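Peroxidase (Cellulomonas bogoriensis 69B4 = DSM 16987, PDB 6QZO) acts as a DyP-type peroxidase, a haem b enzyme that uses peroxide to oxidise its substrates. Local coordinates at the interface of chains A and B. Numbering follows the deposited sequence. Chains: chain A/B, Peroxidase.

Contact 1: the interface of chains A and B. Residues chain A 196-198, 240, 243-244, 248, 251; chain B 88-89, 160, 164.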
loop_
_atom_site.group_PDB
_atom_site.type_symbol
_atom_site.label_atom_id
_atom_site.label_comp_id
_atom_site.label_asym_id
_atom_site.label_seq_id
_atom_site.Cartn_x
_atom_site.Cartn_y
_atom_site.Cartn_z
ATOM N N LEU A 196 -1.892 -13.429 -4.676
ATOM C CA LEU A 196 -3.333 -13.116 -4.493
ATOM C C LEU A 196 -4.192 -14.107 -5.288
ATOM O O LEU A 196 -5.421 -14.007 -5.206
ATOM C CB LEU A 196 -3.581 -11.657 -4.884
ATOM C CG LEU A 196 -2.895 -10.649 -3.963
ATOM C CD1 LEU A 196 -3.065 -9.233 -4.475
ATOM C CD2 LEU A 196 -3.430 -10.731 -2.543
ATOM N N MET A 197 -3.570 -15.060 -5.990
ATOM C CA MET A 197 -4.281 -16.257 -6.495
ATOM C C MET A 197 -4.341 -17.298 -5.371
ATOM O O MET A 197 -5.072 -18.299 -5.526
ATOM C CB MET A 197 -3.611 -16.825 -7.746
ATOM C CG MET A 197 -4.230 -16.292 -9.028
ATOM S SD MET A 197 -3.332 -16.742 -10.517
ATOM C CE MET A 197 -4.577 -16.371 -11.756
ATOM N N GLY A 198 -3.655 -17.035 -4.252
ATOM C CA GLY A 198 -3.616 -17.917 -3.071
ATOM C C GLY A 198 -2.497 -18.932 -3.159
ATOM O O GLY A 198 -2.450 -19.818 -2.286
ATOM N N LEU A 240 -9.095 -12.565 -11.201
ATOM C CA LEU A 240 -9.579 -13.312 -10.008
ATOM C C LEU A 240 -11.054 -13.697 -10.190
ATOM O O LEU A 240 -11.429 -14.765 -9.680
ATOM C CB LEU A 240 -9.325 -12.489 -8.743
ATOM C CG LEU A 240 -7.851 -12.265 -8.425
ATOM C CD1 LEU A 240 -7.669 -11.481 -7.127
ATOM C CD2 LEU A 240 -7.097 -13.588 -8.345
ATOM N N TRP A 243 -10.842 -16.837 -12.296
ATOM C CA TRP A 243 -10.079 -17.782 -11.432
ATOM C C TRP A 243 -11.019 -18.427 -10.401
ATOM O O TRP A 243 -10.818 -19.609 -10.049
ATOM C CB TRP A 243 -8.918 -17.024 -10.767
ATOM C CG TRP A 243 -7.984 -17.829 -9.911
ATOM C CD1 TRP A 243 -7.745 -17.624 -8.585
ATOM C CD2 TRP A 243 -7.078 -18.875 -10.325
ATOM N NE1 TRP A 243 -6.772 -18.482 -8.143
ATOM C CE2 TRP A 243 -6.351 -19.265 -9.182
ATOM C CE3 TRP A 243 -6.815 -19.524 -11.532
ATOM C CZ2 TRP A 243 -5.408 -20.288 -9.203
ATOM C CZ3 TRP A 243 -5.888 -20.545 -11.555
ATOM C CH2 TRP A 243 -5.191 -20.921 -10.406
ATOM N N ASP A 244 -12.002 -17.666 -9.919
ATOM C CA ASP A 244 -12.993 -18.112 -8.901
ATOM C C ASP A 244 -13.901 -19.221 -9.456
ATOM O O ASP A 244 -14.479 -19.952 -8.637
ATOM C CB ASP A 244 -13.797 -16.924 -8.373
ATOM C CG ASP A 244 -13.024 -16.086 -7.389
ATOM O OD1 ASP A 244 -11.859 -16.462 -7.085
ATOM O OD2 ASP A 244 -13.592 -15.062 -6.940
ATOM N N ARG A 248 -10.537 -26.190 -6.750
ATOM C CA ARG A 248 -9.177 -26.375 -6.178
ATOM C C ARG A 248 -8.316 -27.269 -7.083
ATOM O O ARG A 248 -7.139 -26.916 -7.313
ATOM C CB ARG A 248 -9.316 -27.025 -4.800
ATOM C CG ARG A 248 -8.141 -26.790 -3.872
ATOM C CD ARG A 248 -8.422 -25.654 -2.901
ATOM N NE ARG A 248 -7.496 -25.848 -1.795
ATOM C CZ ARG A 248 -6.900 -24.879 -1.114
ATOM N NH1 ARG A 248 -7.174 -23.601 -1.340
ATOM N NH2 ARG A 248 -6.033 -25.214 -0.171
ATOM N N ARG A 251 -7.193 -25.558 -10.263
ATOM C CA ARG A 251 -6.200 -24.496 -9.941
ATOM C C ARG A 251 -4.830 -25.124 -9.702
ATOM O O ARG A 251 -3.820 -24.525 -10.103
ATOM C CB ARG A 251 -6.585 -23.725 -8.687
ATOM C CG ARG A 251 -7.766 -22.785 -8.858
ATOM C CD ARG A 251 -8.068 -22.087 -7.545
ATOM N NE ARG A 251 -9.036 -21.014 -7.728
ATOM C CZ ARG A 251 -9.389 -20.140 -6.793
ATOM N NH1 ARG A 251 -8.853 -20.197 -5.588
ATOM N NH2 ARG A 251 -10.277 -19.203 -7.070
ATOM N N SER B 88 -12.493 -18.615 -1.762
ATOM C CA SER B 88 -11.810 -19.627 -2.608
ATOM C C SER B 88 -10.297 -19.656 -2.338
ATOM O O SER B 88 -9.630 -20.529 -2.926
ATOM C CB SER B 88 -12.123 -19.365 -4.063
ATOM O OG SER B 88 -12.160 -17.959 -4.320
ATOM N N GLU B 89 -9.772 -18.764 -1.486
ATOM C CA GLU B 89 -8.321 -18.699 -1.130
ATOM C C GLU B 89 -8.171 -18.772 0.385
ATOM O O GLU B 89 -7.700 -17.830 1.018
ATOM C CB GLU B 89 -7.662 -17.442 -1.698
ATOM C CG GLU B 89 -7.683 -17.377 -3.206
ATOM C CD GLU B 89 -8.926 -16.745 -3.786
ATOM O OE1 GLU B 89 -9.217 -15.575 -3.430
ATOM O OE2 GLU B 89 -9.603 -17.422 -4.587
ATOM N N ARG B 160 -11.271 -8.606 -0.676
ATOM C CA ARG B 160 -11.711 -9.453 -1.820
ATOM C C ARG B 160 -12.938 -10.268 -1.379
ATOM O O ARG B 160 -13.918 -10.332 -2.133
ATOM C CB ARG B 160 -10.539 -10.332 -2.291
ATOM C CG ARG B 160 -10.880 -11.403 -3.319
ATOM C CD ARG B 160 -11.183 -10.813 -4.676
ATOM N NE ARG B 160 -11.552 -11.795 -5.696
ATOM C CZ ARG B 160 -12.093 -11.492 -6.873
ATOM N NH1 ARG B 160 -12.341 -10.234 -7.199
ATOM N NH2 ARG B 160 -12.419 -12.447 -7.718
ATOM N N LYS B 164 -16.754 -9.626 -2.890
ATOM C CA LYS B 164 -17.402 -10.769 -3.586
ATOM C C LYS B 164 -18.751 -11.105 -2.940
ATOM O O LYS B 164 -19.686 -11.429 -3.669
ATOM C CB LYS B 164 -16.503 -12.004 -3.524
ATOM C CG LYS B 164 -15.417 -12.065 -4.583
ATOM C CD LYS B 164 -14.378 -13.157 -4.322
ATOM C CE LYS B 164 -15.008 -14.540 -4.362
ATOM N NZ LYS B 164 -14.026 -15.635 -4.170
#

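Contact 2: the interface of chains A and B. Residues chain A 179, 196, 313-315; chain B 152, 156, 177.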
loop_
_atom_site.group_PDB
_atom_site.type_symbol
_atom_site.label_atom_id
_atom_site.label_comp_id
_atom_site.label_asym_id
_atom_site.label_seq_id
_atom_site.Cartn_x
_atom_site.Cartn_y
_atom_site.Cartn_z
ATOM N N PHE A 179 3.588 -5.577 -2.285
ATOM C CA PHE A 179 3.679 -6.017 -0.879
ATOM C C PHE A 179 3.787 -7.540 -0.790
ATOM O O PHE A 179 3.356 -8.283 -1.710
ATOM C CB PHE A 179 2.458 -5.543 -0.090
ATOM C CG PHE A 179 1.125 -5.991 -0.632
ATOM C CD1 PHE A 179 0.580 -7.211 -0.258
ATOM C CD2 PHE A 179 0.403 -5.182 -1.494
ATOM C CE1 PHE A 179 -0.651 -7.617 -0.739
ATOM C CE2 PHE A 179 -0.833 -5.590 -1.968
ATOM C CZ PHE A 179 -1.358 -6.806 -1.594
ATOM N N LEU A 196 -1.892 -13.429 -4.676
ATOM C CA LEU A 196 -3.333 -13.116 -4.493
ATOM C C LEU A 196 -4.192 -14.107 -5.288
ATOM O O LEU A 196 -5.421 -14.007 -5.206
ATOM C CB LEU A 196 -3.581 -11.657 -4.884
ATOM C CG LEU A 196 -2.895 -10.649 -3.963
ATOM C CD1 LEU A 196 -3.065 -9.233 -4.475
ATOM C CD2 LEU A 196 -3.430 -10.731 -2.543
ATOM N N ASP A 313 -2.270 -4.758 -5.560
ATOM C CA ASP A 313 -3.712 -4.700 -5.241
ATOM C C ASP A 313 -4.099 -3.230 -5.269
ATOM O O ASP A 313 -3.734 -2.544 -4.327
ATOM C CB ASP A 313 -3.986 -5.382 -3.901
ATOM C CG ASP A 313 -5.462 -5.592 -3.628
ATOM O OD1 ASP A 313 -6.126 -6.045 -4.553
ATOM O OD2 ASP A 313 -5.937 -5.291 -2.501
ATOM N N GLU A 314 -4.736 -2.772 -6.342
ATOM C CA GLU A 314 -5.059 -1.333 -6.542
ATOM C C GLU A 314 -6.526 -1.083 -6.235
ATOM O O GLU A 314 -7.300 -2.035 -6.323
ATOM C CB GLU A 314 -4.750 -0.898 -7.987
ATOM C CG GLU A 314 -3.291 -1.011 -8.351
ATOM C CD GLU A 314 -2.328 -0.359 -7.370
ATOM O OE1 GLU A 314 -2.638 0.696 -6.796
ATOM O OE2 GLU A 314 -1.269 -0.927 -7.168
ATOM N N ALA A 315 -6.880 0.159 -5.920
ATOM C CA ALA A 315 -8.276 0.631 -5.956
ATOM C C ALA A 315 -8.823 0.207 -7.310
ATOM O O ALA A 315 -8.211 0.520 -8.331
ATOM C CB ALA A 315 -8.344 2.120 -5.752
ATOM N N ARG B 152 -0.832 -6.609 4.874
ATOM C CA ARG B 152 -1.439 -6.111 3.618
ATOM C C ARG B 152 -2.077 -7.261 2.830
ATOM O O ARG B 152 -3.052 -7.010 2.109
ATOM C CB ARG B 152 -0.360 -5.399 2.805
ATOM C CG ARG B 152 -0.898 -4.597 1.647
ATOM C CD ARG B 152 -1.777 -3.442 2.023
ATOM N NE ARG B 152 -2.128 -2.895 0.720
ATOM C CZ ARG B 152 -3.186 -3.259 -0.033
ATOM N NH1 ARG B 152 -3.328 -2.719 -1.238
ATOM N NH2 ARG B 152 -4.081 -4.156 0.387
ATOM N N ALA B 156 -5.884 -7.385 1.843
ATOM C CA ALA B 156 -6.239 -7.603 0.429
ATOM C C ALA B 156 -7.263 -8.745 0.350
ATOM O O ALA B 156 -8.269 -8.623 -0.369
ATOM C CB ALA B 156 -5.006 -7.915 -0.368
ATOM N N ARG B 177 -6.953 3.610 0.562
ATOM C CA ARG B 177 -5.943 2.730 1.213
ATOM C C ARG B 177 -5.003 3.654 1.979
ATOM O O ARG B 177 -4.672 4.734 1.449
ATOM C CB ARG B 177 -5.208 1.883 0.164
ATOM C CG ARG B 177 -6.127 1.388 -0.957
ATOM C CD ARG B 177 -5.419 0.596 -2.047
ATOM N NE ARG B 177 -6.346 -0.308 -2.725
ATOM C CZ ARG B 177 -6.855 -1.438 -2.206
ATOM N NH1 ARG B 177 -7.703 -2.154 -2.931
ATOM N NH2 ARG B 177 -6.514 -1.850 -0.986
HETATM O O HOH W 1 -8.124 -7.188 -2.587
#

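Contact 1: the interface of chains A and B
Two carboxylates, one from each chain, organise this polar patch between two copies of the DyP-type peroxidase. The tightly packed part centres on A:Arg251, A:Asp244 and B:Glu89. The A:Arg251 chain runs extended from CG to NE (chi2 179°), its guanidinium centred over NE1 of the A:Trp243 indole. NE and NH2 both bond A:Trp243 O side-on; this oxygen lies in the guanidinium plane, whereas the nitrogens stand above the carbonyl plane, off its lone pairs, and the pair helps to fix the group's rotation. The indole is anchored by NE1, 3.1 Å from A:Met197 O and on a lone pair. Thus held, A:Arg251 places NH1 3.0 Å and NH2 3.1 Å from B:Glu89 OE2, which receives NH1 on its anti lone pair, while NH2 comes nearly along the C-O axis. NH2 also forms a same-chain salt bridge, 3.2 Å, to A:Asp244 OD1. B:Ser88 OG sits between the carboxylates, above both planes, 2.6 Å from B:Glu89 OE2 and 3.2 Å from A:Asp244 OD1; its single hydrogen must be shared or alternate. An alanine in place of A:Arg251 would probably leave B:Glu89 without its paired charge, uncover the indole face and loosen A:Asp244. B:Arg160 NH2 meets A:Asp244 OD2 at 3.0 Å from above the carboxylate plane, the planes 47° apart, and B:Lys164 NZ makes a salt bridge to OD2 that is weak as a hydrogen bond. The B:Arg160 guanidinium lies between A:Leu240 CB and B:Lys164 CG. The loose margin is A:Arg248, whose NH1 stays 4.2 Å from B:Ser88 O, with A:Met197 and A:Gly198 barely covered. The alternating charges would tie the two chains together, probably steadying a dimer.

Contact 2: the interface of chains A and B
Carboxylate oxygen OD2 of A:Asp313 is gripped by a water hydrogen bond and two long salt bridges. In this DyP-type peroxidase the aspartate stands on strand 310-314, with CG anti to the backbone N. The water lies 2.9 Å from OD2 and 2.6 Å from the backbone O of B:Ala156, bridging the chains to helix 152-165. B:Arg152 NH2 and B:Arg177 NH1 are each 3.6 Å from OD2; their guanidinium planes stand 49° and 60° from that of the carboxylate, and at this length and tilt the pairs are long salt bridges, without a flat two-pronged fit. Two positive groups so near would probably favour the charged form of the aspartate.

B:Arg152 is placed by an aromatic face. Its CG, anti to the backbone N (chi1 -168°), lies over the centre of the A:Phe179 ring, 3.4 Å from the centroid, as a CH-pi contact. The bend at chi2 then turns CD and the guanidinium along the ring, and the guanidinium passes over CE2. A:Asp313 CB touches the ring's edge in its plane, so one phenyl group borders both partners of the ion pair. The methyl CB of B:Ala156 reaches A:Leu196 CD2 at 3.9 Å and also packs near the carboxylate. From its own strand, 170-179, B:Arg177 extends through CG to NE and lays one guanidinium face near the A:Asp313 carbonyl O; its NH1 makes a weak hydrogen bond, 3.4 Å long, to A:Glu314 O.

The C-alpha centres of contact 1 and contact 2 lie about 14 Å apart. Both belong to the same two-fold interface, and two elements join them. A:Leu196 lies at the margin of both on the chain A side. On the chain B side, helix 152-165 runs through both: B:Arg160 and B:Lys164 serve contact 1, B:Arg152 and B:Ala156 contact 2. A shift of this helix would therefore be expected to affect both. Exchanging the chains generates a twin of each contact. That symmetry is consistent with a dimer, although the structure alone does not show that this pair forms in solution.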